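Side-chain contacts in ultraspiracle (Drosophila melanogaster, PDB 1HG4), which is a nuclear hormone receptor and transcription factor that probably regulates gene expression, with a ligand-binding domain that here holds a phospholipid: residues F9-I14 against D174-S179; D79-L84 against E264-P269; L178-A183 against A209-H214. All blocks are in the same frame, centred on the assembly; numbering follows the deposited sequence.

Contact 1. Residues F9-I14 against D174-S179; sequences FSIERI and DRRELS
Ile11 against Arg176 and Ile14 against Ser179 join two capped helix starts, those of helix 11-24 and helix 175-186 in the nuclear receptor ligand-binding fold. The two pairs follow one another in the same order, their CA atoms 6.7 Å apart for Ile11 and Arg176, so that one turn of each helix faces one turn of the other. The closest touch is made by the branch methyl of Ile11, whose CG2 comes 3.3 Å from Arg176 CG, shorter than usual for two carbons, probably from limited precision in the arginine. With chi1 at -60°, CG1 of Ile11 lies beside the backbone N and CG2 is left on the far side of CB from it, reaching across to the aliphatic root of the arginine. Beyond CG the arginine chain bends at chi2 and chi3, and the guanidinium group takes no part in the touch. Arg176 NE lies 6.5 Å from Glu12 OE2, too far for a contact but perhaps a mild long-range attraction. Ile14 CG2 rests 4.2 Å from Ser179 CB; the hydroxyl of Ser179 hydrogen-bonds to Glu18 and to the backbone O of Arg175.

Each helix start is secured by its own cap. Ser10 OG accepts from Arg13 N at 3.2 Å. Asp174 and Glu177 form a capping box: Glu177 N gives to Asp174 OD1 at a short 2.6 Å, and Asp174 N returns a bond to Glu177 OE1 at 3.1 Å, tilted 25° from the carboxylate plane. These reciprocal bonds hold both acidic side chains against the helix start. Around the contact, Glu18 on helix 11-24 also pairs with Arg175, Ile15 adds to the packing on Arg176 and Ser179, and helix 197-218 closes in with Cys210 beside Ile11 and His214 beside Glu177.

Contact 2. Residues D79-L84 against E264-P269; sequences DDQVIL and EQLEAP
Gln81 lies across Leu266 and can be followed outward from its root. Its CB meets one methyl of the leucine, CD1, at 3.8 Å. CG then swings to the side of the backbone N, opposite the carbonyl carbon (chi1 -65°), and the chain runs on straight, carrying the amide over the end of Leu266. There OE1 faces both methyls, 3.7 Å from Leu266 CD2 and 3.8 Å from Leu266 CD1, so that on this side the amide oxygen looks onto hydrocarbon. NE2 turns to another task, donating to the backbone O of Val76, a bond that probably fixes the rotation of the amide, while Arg216 of the second subunit lies against the same side chain. In nuclear receptors the surface between helix 46-68 and helix 78-100 is where coactivators usually dock; here the C-terminal helix 258-266 packs against both, consistent with a receptor locked in an inactive state. Leu266 accordingly touches Val64 of the first helix and Leu78 and Leu85 of the second. Val82 adds a looser apolar touch, its CG2 standing 4.4 Å from Leu266 CD1.

Contact 3. Residues L178-A183 against A209-H214; sequences LSCLKA and ACLDEH
Cys180 overlaps the root and one methyl of Leu211, the pair at which the two helices come together. Its CB is 3.6 Å from Leu211 CD1, and its sulfur reaches past that methyl toward the opposite backbone, with SG 3.9 Å from Leu211 CA. The sulfur stands beside its own backbone N (chi1 -75°), a turn that points it at the neighbouring helix, between Leu211 and Cys210. Leu211 answers with CG directed away from its backbone N, chi1 -175°, so that CD1 comes over the cysteine while CD2 is left for Leu181, whose CD2 it meets at 4.4 Å. Leu181 leaves its backbone obliquely, and its end comes nearer than its start. A looser touch on the other flank brings Cys180 SG to 4.5 Å from Cys210 CB; the two sulfurs are too far apart for a disulfide, and the contact is apolar throughout.

The axes of 178-183 and 209-214 pass 9.8 Å apart and run nearly antiparallel, at 158°, while Cys180 CA and Leu211 CA are separated by 6.1 Å. Ile11 of helix 11-24 touches both cysteines, whereas Phe226 and Leu230 of helix 225-250 meet Leu211 and Leu181 respectively. On the outer side of helix 197-218, Asp212 OD2 accepts a hydrogen bond from Leu78 N of the third subunit. Such antiparallel pairing, with further helices laid over both members, is characteristic of the three-layered helical sandwich of nuclear receptor ligand-binding domains, in which these two helices belong to the middle layer.

Overall arrangement
Contacts 1 and 3 form one continuous cluster, their centres 6 Å apart, because both use helix 175-186 and share Leu178 and Ser179. They also meet directly: Asp174 OD2 lies 2.7 Å from His214 NE2, a probable hydrogen bond. Contact 2 stands apart, its centre about 23 Å from that of contact 1 and about 24 Å from that of contact 3, and packs the C-terminal helix 258-266 on helix 78-100. Along the chain, the segments of contacts 1 and 2 alternate, whereas contact 3 is nested within the span closed by contact 2. The bound phospholipid is lined by residues between positions 41 and 250, so neither 9-14 nor 264-269 contributes to its pocket.

Contact 1. Residues F9-I14 against D174-S179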
ATOM      1  N   PHE A   9       4.293  18.548   0.785  1.00 39.53           N
ATOM      2  CA  PHE A   9       4.438  17.615  -0.369  1.00 39.49           C
ATOM      3  C   PHE A   9       3.763  18.206  -1.614  1.00 39.94           C
ATOM      4  O   PHE A   9       2.667  17.793  -2.010  1.00 40.19           O
ATOM      5  CB  PHE A   9       3.821  16.259  -0.020  1.00 39.22           C
ATOM      6  CG  PHE A   9       4.506  15.097  -0.684  1.00 39.09           C
ATOM      7  CD1 PHE A   9       4.855  15.154  -2.028  1.00 38.28           C
ATOM      8  CD2 PHE A   9       4.842  13.964   0.049  1.00 38.08           C
ATOM      9  CE1 PHE A   9       5.536  14.099  -2.628  1.00 37.29           C
ATOM     10  CE2 PHE A   9       5.518  12.914  -0.539  1.00 37.19           C
ATOM     11  CZ  PHE A   9       5.869  12.980  -1.881  1.00 36.82           C
ATOM     12  N   SER A  10       4.448  19.164  -2.231  1.00 38.48           N
ATOM     13  CA  SER A  10       3.950  19.863  -3.401  1.00 37.54           C
ATOM     14  C   SER A  10       5.039  19.997  -4.462  1.00 38.86           C
ATOM     15  O   SER A  10       6.228  19.862  -4.160  1.00 38.40           O
ATOM     16  CB  SER A  10       3.512  21.262  -2.992  1.00 37.04           C
ATOM     17  OG  SER A  10       4.630  22.004  -2.518  1.00 33.68           O
ATOM     18  N   ILE A  11       4.629  20.288  -5.697  1.00 37.60           N
ATOM     19  CA  ILE A  11       5.584  20.466  -6.781  1.00 37.34           C
ATOM     20  C   ILE A  11       6.594  21.554  -6.391  1.00 38.43           C
ATOM     21  O   ILE A  11       7.773  21.480  -6.745  1.00 37.90           O
ATOM     22  CB  ILE A  11       4.889  20.907  -8.074  1.00 35.54           C
ATOM     23  CG1 ILE A  11       3.874  19.867  -8.511  1.00 34.03           C
ATOM     24  CG2 ILE A  11       5.917  21.112  -9.168  1.00 35.88           C
ATOM     25  CD1 ILE A  11       3.086  20.286  -9.733  1.00 32.87           C
ATOM     26  N   GLU A  12       6.119  22.561  -5.663  1.00 38.91           N
ATOM     27  CA  GLU A  12       6.970  23.663  -5.228  1.00 40.21           C
ATOM     28  C   GLU A  12       8.043  23.181  -4.262  1.00 40.57           C
ATOM     29  O   GLU A  12       9.176  23.665  -4.301  1.00 40.75           O
ATOM     30  CB  GLU A  12       6.139  24.761  -4.549  1.00 41.75           C
ATOM     31  CG  GLU A  12       4.928  25.235  -5.346  1.00 44.15           C
ATOM     32  CD  GLU A  12       3.693  24.364  -5.122  1.00 47.65           C
ATOM     33  OE1 GLU A  12       3.061  24.476  -4.041  1.00 49.02           O
ATOM     34  OE2 GLU A  12       3.355  23.562  -6.023  1.00 48.02           O
ATOM     35  N   ARG A  13       7.692  22.227  -3.401  1.00 40.15           N
ATOM     36  CA  ARG A  13       8.641  21.708  -2.424  1.00 40.37           C
ATOM     37  C   ARG A  13       9.658  20.819  -3.121  1.00 40.11           C
ATOM     38  O   ARG A  13      10.824  20.736  -2.722  1.00 39.87           O
ATOM     39  CB  ARG A  13       7.914  20.914  -1.339  1.00 43.07           C
ATOM     40  CG  ARG A  13       8.459  21.151   0.070  1.00 46.84           C
ATOM     41  CD  ARG A  13       8.473  22.640   0.392  1.00 50.72           C
ATOM     42  NE  ARG A  13       7.785  22.969   1.640  1.00 53.53           N
ATOM     43  CZ  ARG A  13       7.610  24.214   2.082  1.00 54.60           C
ATOM     44  NH1 ARG A  13       8.072  25.236   1.371  1.00 55.55           N
ATOM     45  NH2 ARG A  13       6.981  24.443   3.230  1.00 53.62           N
ATOM     46  N   ILE A  14       9.209  20.154  -4.175  1.00 37.66           N
ATOM     47  CA  ILE A  14      10.092  19.289  -4.930  1.00 36.09           C
ATOM     48  C   ILE A  14      11.041  20.139  -5.771  1.00 35.38           C
ATOM     49  O   ILE A  14      12.199  19.791  -5.959  1.00 33.84           O
ATOM     50  CB  ILE A  14       9.291  18.359  -5.833  1.00 34.74           C
ATOM     51  CG1 ILE A  14       8.417  17.448  -4.968  1.00 33.74           C
ATOM     52  CG2 ILE A  14      10.233  17.553  -6.693  1.00 32.77           C
ATOM     53  CD1 ILE A  14       7.515  16.548  -5.756  1.00 36.10           C
ATOM     54  N   ASP A 174       7.318  21.278 -19.283  1.00 32.19           N
ATOM     55  CA  ASP A 174       7.812  22.398 -18.507  1.00 32.09           C
ATOM     56  C   ASP A 174       8.629  21.914 -17.314  1.00 31.42           C
ATOM     57  O   ASP A 174       8.668  20.715 -17.021  1.00 31.66           O
ATOM     58  CB  ASP A 174       6.654  23.307 -18.064  1.00 34.14           C
ATOM     59  CG  ASP A 174       5.674  22.616 -17.134  1.00 37.08           C
ATOM     60  OD1 ASP A 174       6.109  21.853 -16.245  1.00 39.36           O
ATOM     61  OD2 ASP A 174       4.452  22.854 -17.278  1.00 39.41           O
ATOM     62  N   ARG A 175       9.269  22.858 -16.633  1.00 30.09           N
ATOM     63  CA  ARG A 175      10.112  22.545 -15.489  1.00 32.15           C
ATOM     64  C   ARG A 175       9.367  21.830 -14.367  1.00 31.71           C
ATOM     65  O   ARG A 175       9.945  20.993 -13.664  1.00 31.46           O
ATOM     66  CB  ARG A 175      10.764  23.824 -14.941  1.00 33.67           C
ATOM     67  CG  ARG A 175      11.729  23.561 -13.794  1.00 36.70           C
ATOM     68  CD  ARG A 175      12.978  22.834 -14.279  1.00 39.55           C
ATOM     69  NE  ARG A 175      13.633  22.083 -13.213  1.00 43.45           N
ATOM     70  CZ  ARG A 175      14.056  22.612 -12.069  1.00 46.34           C
ATOM     71  NH1 ARG A 175      13.896  23.906 -11.829  1.00 48.64           N
ATOM     72  NH2 ARG A 175      14.638  21.845 -11.158  1.00 48.48           N
ATOM     73  N   ARG A 176       8.089  22.154 -14.198  1.00 30.32           N
ATOM     74  CA  ARG A 176       7.296  21.527 -13.158  1.00 30.23           C
ATOM     75  C   ARG A 176       7.016  20.074 -13.503  1.00 28.82           C
ATOM     76  O   ARG A 176       7.081  19.199 -12.648  1.00 29.79           O
ATOM     77  CB  ARG A 176       5.981  22.285 -12.951  1.00 34.29           C
ATOM     78  CG  ARG A 176       5.964  23.182 -11.703  1.00 37.37           C
ATOM     79  CD  ARG A 176       6.277  24.639 -12.002  1.00 40.16           C
ATOM     80  NE  ARG A 176       7.146  25.226 -10.983  1.00 43.70           N
ATOM     81  CZ  ARG A 176       7.655  26.456 -11.044  1.00 43.56           C
ATOM     82  NH1 ARG A 176       7.374  27.247 -12.076  1.00 43.69           N
ATOM     83  NH2 ARG A 176       8.478  26.880 -10.093  1.00 42.88           N
ATOM     84  N   GLU A 177       6.712  19.802 -14.759  1.00 26.92           N
ATOM     85  CA  GLU A 177       6.453  18.424 -15.160  1.00 27.87           C
ATOM     86  C   GLU A 177       7.706  17.547 -15.088  1.00 27.61           C
ATOM     87  O   GLU A 177       7.602  16.362 -14.775  1.00 27.55           O
ATOM     88  CB  GLU A 177       5.855  18.397 -16.568  1.00 27.87           C
ATOM     89  CG  GLU A 177       4.647  19.301 -16.661  1.00 28.22           C
ATOM     90  CD  GLU A 177       4.013  19.322 -18.021  1.00 30.26           C
ATOM     91  OE1 GLU A 177       4.735  19.528 -19.016  1.00 30.65           O
ATOM     92  OE2 GLU A 177       2.782  19.143 -18.091  1.00 33.86           O
ATOM     93  N   LEU A 178       8.888  18.117 -15.354  1.00 26.14           N
ATOM     94  CA  LEU A 178      10.125  17.329 -15.289  1.00 25.68           C
ATOM     95  C   LEU A 178      10.445  16.969 -13.832  1.00 24.94           C
ATOM     96  O   LEU A 178      10.897  15.859 -13.536  1.00 24.44           O
ATOM     97  CB  LEU A 178      11.310  18.095 -15.898  1.00 25.72           C
ATOM     98  CG  LEU A 178      12.626  17.297 -15.845  1.00 26.77           C
ATOM     99  CD1 LEU A 178      12.627  16.210 -16.939  1.00 21.01           C
ATOM    100  CD2 LEU A 178      13.811  18.245 -15.998  1.00 23.75           C
ATOM    101  N   SER A 179      10.221  17.919 -12.926  1.00 24.40           N
ATOM    102  CA  SER A 179      10.440  17.666 -11.511  1.00 23.98           C
ATOM    103  C   SER A 179       9.561  16.506 -11.059  1.00 23.77           C
ATOM    104  O   SER A 179      10.011  15.655 -10.295  1.00 24.40           O
ATOM    105  CB  SER A 179      10.100  18.892 -10.685  1.00 22.61           C
ATOM    106  OG  SER A 179      11.041  19.909 -10.929  1.00 28.74           O
TER

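Contact 2. Residues D79-L84 against E264-P269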
ATOM      1  N   ASP A  79      19.026   1.886   4.804  1.00 29.28           N
ATOM      2  CA  ASP A  79      19.225   0.841   3.819  1.00 29.84           C
ATOM      3  C   ASP A  79      18.314   1.050   2.622  1.00 29.16           C
ATOM      4  O   ASP A  79      18.701   0.775   1.494  1.00 30.27           O
ATOM      5  CB  ASP A  79      19.016  -0.546   4.448  1.00 29.28           C
ATOM      6  CG  ASP A  79      20.092  -0.883   5.489  1.00 32.23           C
ATOM      7  OD1 ASP A  79      21.075  -0.114   5.612  1.00 32.94           O
ATOM      8  OD2 ASP A  79      19.968  -1.913   6.187  1.00 31.67           O
ATOM      9  N   ASP A  80      17.113   1.556   2.857  1.00 29.21           N
ATOM     10  CA  ASP A  80      16.189   1.791   1.759  1.00 28.93           C
ATOM     11  C   ASP A  80      16.677   2.974   0.928  1.00 28.52           C
ATOM     12  O   ASP A  80      16.631   2.931  -0.302  1.00 28.86           O
ATOM     13  CB  ASP A  80      14.770   2.094   2.273  1.00 30.23           C
ATOM     14  CG  ASP A  80      13.962   0.840   2.583  1.00 31.34           C
ATOM     15  OD1 ASP A  80      14.341  -0.250   2.098  1.00 32.32           O
ATOM     16  OD2 ASP A  80      12.934   0.954   3.297  1.00 29.20           O
ATOM     17  N   GLN A  81      17.139   4.023   1.607  1.00 25.99           N
ATOM     18  CA  GLN A  81      17.607   5.235   0.942  1.00 25.18           C
ATOM     19  C   GLN A  81      18.727   4.930  -0.036  1.00 25.69           C
ATOM     20  O   GLN A  81      18.786   5.498  -1.133  1.00 27.68           O
ATOM     21  CB  GLN A  81      18.093   6.251   1.974  1.00 23.31           C
ATOM     22  CG  GLN A  81      17.004   6.781   2.891  1.00 22.73           C
ATOM     23  CD  GLN A  81      17.556   7.752   3.908  1.00 24.64           C
ATOM     24  OE1 GLN A  81      18.394   8.596   3.579  1.00 25.38           O
ATOM     25  NE2 GLN A  81      17.094   7.646   5.148  1.00 23.10           N
ATOM     26  N   VAL A  82      19.608   4.025   0.367  1.00 24.49           N
ATOM     27  CA  VAL A  82      20.740   3.632  -0.456  1.00 24.08           C
ATOM     28  C   VAL A  82      20.262   2.914  -1.704  1.00 23.75           C
ATOM     29  O   VAL A  82      20.763   3.172  -2.795  1.00 23.20           O
ATOM     30  CB  VAL A  82      21.713   2.709   0.348  1.00 23.44           C
ATOM     31  CG1 VAL A  82      22.683   2.002  -0.590  1.00 22.23           C
ATOM     32  CG2 VAL A  82      22.472   3.537   1.374  1.00 21.25           C
ATOM     33  N   ILE A  83      19.283   2.024  -1.541  1.00 23.85           N
ATOM     34  CA  ILE A  83      18.755   1.262  -2.668  1.00 23.82           C
ATOM     35  C   ILE A  83      18.048   2.154  -3.688  1.00 23.96           C
ATOM     36  O   ILE A  83      18.199   1.974  -4.902  1.00 24.54           O
ATOM     37  CB  ILE A  83      17.797   0.142  -2.173  1.00 24.82           C
ATOM     38  CG1 ILE A  83      18.593  -0.914  -1.404  1.00 25.87           C
ATOM     39  CG2 ILE A  83      17.093  -0.531  -3.351  1.00 24.26           C
ATOM     40  CD1 ILE A  83      17.726  -2.033  -0.836  1.00 28.94           C
ATOM     41  N   LEU A  84      17.292   3.128  -3.195  1.00 24.24           N
ATOM     42  CA  LEU A  84      16.561   4.045  -4.068  1.00 23.58           C
ATOM     43  C   LEU A  84      17.521   4.842  -4.930  1.00 23.15           C
ATOM     44  O   LEU A  84      17.285   5.009  -6.125  1.00 22.69           O
ATOM     45  CB  LEU A  84      15.693   4.999  -3.238  1.00 22.04           C
ATOM     46  CG  LEU A  84      14.545   4.319  -2.485  1.00 21.20           C
ATOM     47  CD1 LEU A  84      13.910   5.273  -1.486  1.00 21.96           C
ATOM     48  CD2 LEU A  84      13.522   3.831  -3.485  1.00 22.43           C
ATOM     49  N   GLU A 264      27.795   6.643   2.864  1.00 32.52           N
ATOM     50  CA  GLU A 264      28.709   7.535   3.553  1.00 32.87           C
ATOM     51  C   GLU A 264      28.302   8.995   3.469  1.00 31.80           C
ATOM     52  O   GLU A 264      28.434   9.727   4.456  1.00 31.71           O
ATOM     53  CB  GLU A 264      30.131   7.323   3.027  1.00 36.93           C
ATOM     54  CG  GLU A 264      30.558   5.844   3.081  1.00 42.17           C
ATOM     55  CD  GLU A 264      32.019   5.611   2.721  1.00 45.16           C
ATOM     56  OE1 GLU A 264      32.511   6.257   1.761  1.00 47.31           O
ATOM     57  OE2 GLU A 264      32.663   4.767   3.394  1.00 45.63           O
ATOM     58  N   GLN A 265      27.796   9.437   2.317  1.00 30.31           N
ATOM     59  CA  GLN A 265      27.382  10.834   2.220  1.00 28.46           C
ATOM     60  C   GLN A 265      26.114  11.031   3.042  1.00 29.84           C
ATOM     61  O   GLN A 265      25.960  12.047   3.719  1.00 30.36           O
ATOM     62  CB  GLN A 265      27.128  11.255   0.770  1.00 27.33           C
ATOM     63  CG  GLN A 265      27.005  12.772   0.612  1.00 25.91           C
ATOM     64  CD  GLN A 265      26.815  13.225  -0.823  1.00 25.16           C
ATOM     65  OE1 GLN A 265      27.396  12.656  -1.741  1.00 27.18           O
ATOM     66  NE2 GLN A 265      26.021  14.273  -1.018  1.00 24.95           N
ATOM     67  N   LEU A 266      25.207  10.056   2.991  1.00 29.34           N
ATOM     68  CA  LEU A 266      23.969  10.162   3.751  1.00 30.51           C
ATOM     69  C   LEU A 266      24.232  10.239   5.248  1.00 32.01           C
ATOM     70  O   LEU A 266      23.638  11.062   5.940  1.00 31.20           O
ATOM     71  CB  LEU A 266      23.039   8.981   3.436  1.00 28.63           C
ATOM     72  CG  LEU A 266      22.321   9.088   2.089  1.00 27.01           C
ATOM     73  CD1 LEU A 266      21.596   7.799   1.769  1.00 25.97           C
ATOM     74  CD2 LEU A 266      21.364  10.259   2.118  1.00 24.71           C
ATOM     75  N   GLU A 267      25.131   9.391   5.745  1.00 35.45           N
ATOM     76  CA  GLU A 267      25.457   9.366   7.171  1.00 36.96           C
ATOM     77  C   GLU A 267      26.219  10.605   7.598  1.00 38.22           C
ATOM     78  O   GLU A 267      26.502  10.793   8.777  1.00 38.82           O
ATOM     79  CB  GLU A 267      26.279   8.122   7.521  1.00 38.84           C
ATOM     80  CG  GLU A 267      25.514   6.818   7.394  1.00 41.99           C
ATOM     81  CD  GLU A 267      26.374   5.600   7.708  1.00 45.60           C
ATOM     82  OE1 GLU A 267      27.430   5.431   7.058  1.00 46.43           O
ATOM     83  OE2 GLU A 267      25.992   4.803   8.598  1.00 48.21           O
ATOM     84  N   ALA A 268      26.537  11.458   6.639  1.00 39.46           N
ATOM     85  CA  ALA A 268      27.268  12.674   6.941  1.00 41.43           C
ATOM     86  C   ALA A 268      26.328  13.866   6.870  1.00 43.29           C
ATOM     87  O   ALA A 268      25.276  13.799   6.235  1.00 44.39           O
ATOM     88  CB  ALA A 268      28.408  12.848   5.957  1.00 40.83           C
ATOM     89  N   PRO A 269      26.699  14.980   7.519  1.00 44.25           N
ATOM     90  CA  PRO A 269      25.847  16.166   7.494  1.00 45.22           C
ATOM     91  C   PRO A 269      25.850  16.778   6.107  1.00 46.16           C
ATOM     92  O   PRO A 269      26.711  16.474   5.284  1.00 47.83           O
ATOM     93  CB  PRO A 269      26.514  17.083   8.513  1.00 44.76           C
ATOM     94  CG  PRO A 269      27.957  16.784   8.300  1.00 44.27           C
ATOM     95  CD  PRO A 269      27.960  15.263   8.228  1.00 44.53           C
TER

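Contact 3. Residues L178-A183 against A209-H214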
ATOM      1  N   LEU A 178       8.888  18.117 -15.354  1.00 26.14           N
ATOM      2  CA  LEU A 178      10.125  17.329 -15.289  1.00 25.68           C
ATOM      3  C   LEU A 178      10.445  16.969 -13.832  1.00 24.94           C
ATOM      4  O   LEU A 178      10.897  15.859 -13.536  1.00 24.44           O
ATOM      5  CB  LEU A 178      11.310  18.095 -15.898  1.00 25.72           C
ATOM      6  CG  LEU A 178      12.626  17.297 -15.845  1.00 26.77           C
ATOM      7  CD1 LEU A 178      12.627  16.210 -16.939  1.00 21.01           C
ATOM      8  CD2 LEU A 178      13.811  18.245 -15.998  1.00 23.75           C
ATOM      9  N   SER A 179      10.221  17.919 -12.926  1.00 24.40           N
ATOM     10  CA  SER A 179      10.440  17.666 -11.511  1.00 23.98           C
ATOM     11  C   SER A 179       9.561  16.506 -11.059  1.00 23.77           C
ATOM     12  O   SER A 179      10.011  15.655 -10.295  1.00 24.40           O
ATOM     13  CB  SER A 179      10.100  18.892 -10.685  1.00 22.61           C
ATOM     14  OG  SER A 179      11.041  19.909 -10.929  1.00 28.74           O
ATOM     15  N   CYS A 180       8.312  16.474 -11.531  1.00 23.63           N
ATOM     16  CA  CYS A 180       7.387  15.400 -11.169  1.00 23.79           C
ATOM     17  C   CYS A 180       7.876  14.054 -11.706  1.00 23.15           C
ATOM     18  O   CYS A 180       7.890  13.048 -10.981  1.00 23.32           O
ATOM     19  CB  CYS A 180       5.973  15.689 -11.701  1.00 24.43           C
ATOM     20  SG  CYS A 180       5.049  16.968 -10.779  1.00 29.33           S
ATOM     21  N   LEU A 181       8.285  14.026 -12.970  1.00 21.85           N
ATOM     22  CA  LEU A 181       8.781  12.777 -13.548  1.00 21.20           C
ATOM     23  C   LEU A 181       9.992  12.242 -12.773  1.00 20.62           C
ATOM     24  O   LEU A 181      10.106  11.035 -12.516  1.00 20.34           O
ATOM     25  CB  LEU A 181       9.141  12.975 -15.020  1.00 20.65           C
ATOM     26  CG  LEU A 181       7.951  13.227 -15.961  1.00 22.62           C
ATOM     27  CD1 LEU A 181       8.463  13.383 -17.399  1.00 22.47           C
ATOM     28  CD2 LEU A 181       6.966  12.056 -15.886  1.00 22.95           C
ATOM     29  N   LYS A 182      10.888  13.140 -12.385  1.00 18.67           N
ATOM     30  CA  LYS A 182      12.072  12.726 -11.660  1.00 20.10           C
ATOM     31  C   LYS A 182      11.739  12.177 -10.279  1.00 20.51           C
ATOM     32  O   LYS A 182      12.377  11.238  -9.794  1.00 18.97           O
ATOM     33  CB  LYS A 182      13.049  13.900 -11.563  1.00 22.36           C
ATOM     34  CG  LYS A 182      13.553  14.349 -12.928  1.00 22.48           C
ATOM     35  CD  LYS A 182      14.823  15.179 -12.830  1.00 25.57           C
ATOM     36  CE  LYS A 182      14.579  16.514 -12.160  1.00 27.52           C
ATOM     37  NZ  LYS A 182      15.825  17.329 -12.119  1.00 31.22           N
ATOM     38  N   ALA A 183      10.730  12.755  -9.640  1.00 19.85           N
ATOM     39  CA  ALA A 183      10.340  12.263  -8.333  1.00 19.09           C
ATOM     40  C   ALA A 183       9.699  10.876  -8.511  1.00 17.21           C
ATOM     41  O   ALA A 183       9.993   9.944  -7.738  1.00 16.78           O
ATOM     42  CB  ALA A 183       9.357  13.247  -7.660  1.00 19.65           C
ATOM     43  N   ALA A 209      -0.692  12.697  -8.266  1.00 23.03           N
ATOM     44  CA  ALA A 209      -1.740  13.657  -8.000  1.00 23.99           C
ATOM     45  C   ALA A 209      -1.262  15.066  -8.349  1.00 24.87           C
ATOM     46  O   ALA A 209      -2.009  15.830  -8.959  1.00 25.48           O
ATOM     47  CB  ALA A 209      -2.153  13.584  -6.533  1.00 24.04           C
ATOM     48  N   CYS A 210      -0.028  15.413  -7.972  1.00 25.03           N
ATOM     49  CA  CYS A 210       0.512  16.747  -8.275  1.00 27.22           C
ATOM     50  C   CYS A 210       0.650  16.945  -9.780  1.00 26.74           C
ATOM     51  O   CYS A 210       0.245  17.975 -10.315  1.00 25.67           O
ATOM     52  CB  CYS A 210       1.877  16.953  -7.611  1.00 25.56           C
ATOM     53  SG  CYS A 210       1.764  17.194  -5.815  1.00 28.97           S
ATOM     54  N   LEU A 211       1.199  15.939 -10.455  1.00 25.00           N
ATOM     55  CA  LEU A 211       1.395  16.018 -11.890  1.00 24.99           C
ATOM     56  C   LEU A 211       0.070  16.210 -12.612  1.00 25.94           C
ATOM     57  O   LEU A 211      -0.063  17.103 -13.455  1.00 24.77           O
ATOM     58  CB  LEU A 211       2.108  14.762 -12.400  1.00 23.41           C
ATOM     59  CG  LEU A 211       2.486  14.775 -13.886  1.00 25.20           C
ATOM     60  CD1 LEU A 211       3.387  15.973 -14.175  1.00 26.75           C
ATOM     61  CD2 LEU A 211       3.179  13.481 -14.261  1.00 21.94           C
ATOM     62  N   ASP A 212      -0.916  15.385 -12.264  1.00 27.39           N
ATOM     63  CA  ASP A 212      -2.242  15.454 -12.878  1.00 28.72           C
ATOM     64  C   ASP A 212      -2.879  16.824 -12.678  1.00 29.54           C
ATOM     65  O   ASP A 212      -3.408  17.402 -13.619  1.00 30.01           O
ATOM     66  CB  ASP A 212      -3.155  14.357 -12.302  1.00 29.78           C
ATOM     67  CG  ASP A 212      -4.472  14.241 -13.050  1.00 29.09           C
ATOM     68  OD1 ASP A 212      -4.447  13.814 -14.218  1.00 29.51           O
ATOM     69  OD2 ASP A 212      -5.531  14.587 -12.484  1.00 28.85           O
ATOM     70  N   GLU A 213      -2.816  17.348 -11.456  1.00 30.79           N
ATOM     71  CA  GLU A 213      -3.375  18.664 -11.164  1.00 31.33           C
ATOM     72  C   GLU A 213      -2.733  19.725 -12.049  1.00 31.71           C
ATOM     73  O   GLU A 213      -3.420  20.576 -12.613  1.00 32.95           O
ATOM     74  CB  GLU A 213      -3.152  19.017  -9.699  1.00 32.18           C
ATOM     75  CG  GLU A 213      -3.696  20.378  -9.304  1.00 35.87           C
ATOM     76  CD  GLU A 213      -3.446  20.709  -7.838  1.00 37.30           C
ATOM     77  OE1 GLU A 213      -2.282  20.620  -7.391  1.00 37.27           O
ATOM     78  OE2 GLU A 213      -4.411  21.067  -7.132  1.00 38.21           O
ATOM     79  N   HIS A 214      -1.414  19.668 -12.166  1.00 30.27           N
ATOM     80  CA  HIS A 214      -0.701  20.614 -12.999  1.00 29.36           C
ATOM     81  C   HIS A 214      -1.229  20.483 -14.433  1.00 28.50           C
ATOM     82  O   HIS A 214      -1.431  21.473 -15.123  1.00 28.14           O
ATOM     83  CB  HIS A 214       0.799  20.318 -12.966  1.00 29.72           C
ATOM     84  CG  HIS A 214       1.608  21.275 -13.777  1.00 29.52           C
ATOM     85  ND1 HIS A 214       1.880  22.558 -13.356  1.00 29.17           N
ATOM     86  CD2 HIS A 214       2.152  21.156 -15.010  1.00 29.35           C
ATOM     87  CE1 HIS A 214       2.557  23.191 -14.298  1.00 29.91           C
ATOM     88  NE2 HIS A 214       2.734  22.363 -15.313  1.00 28.99           N
TER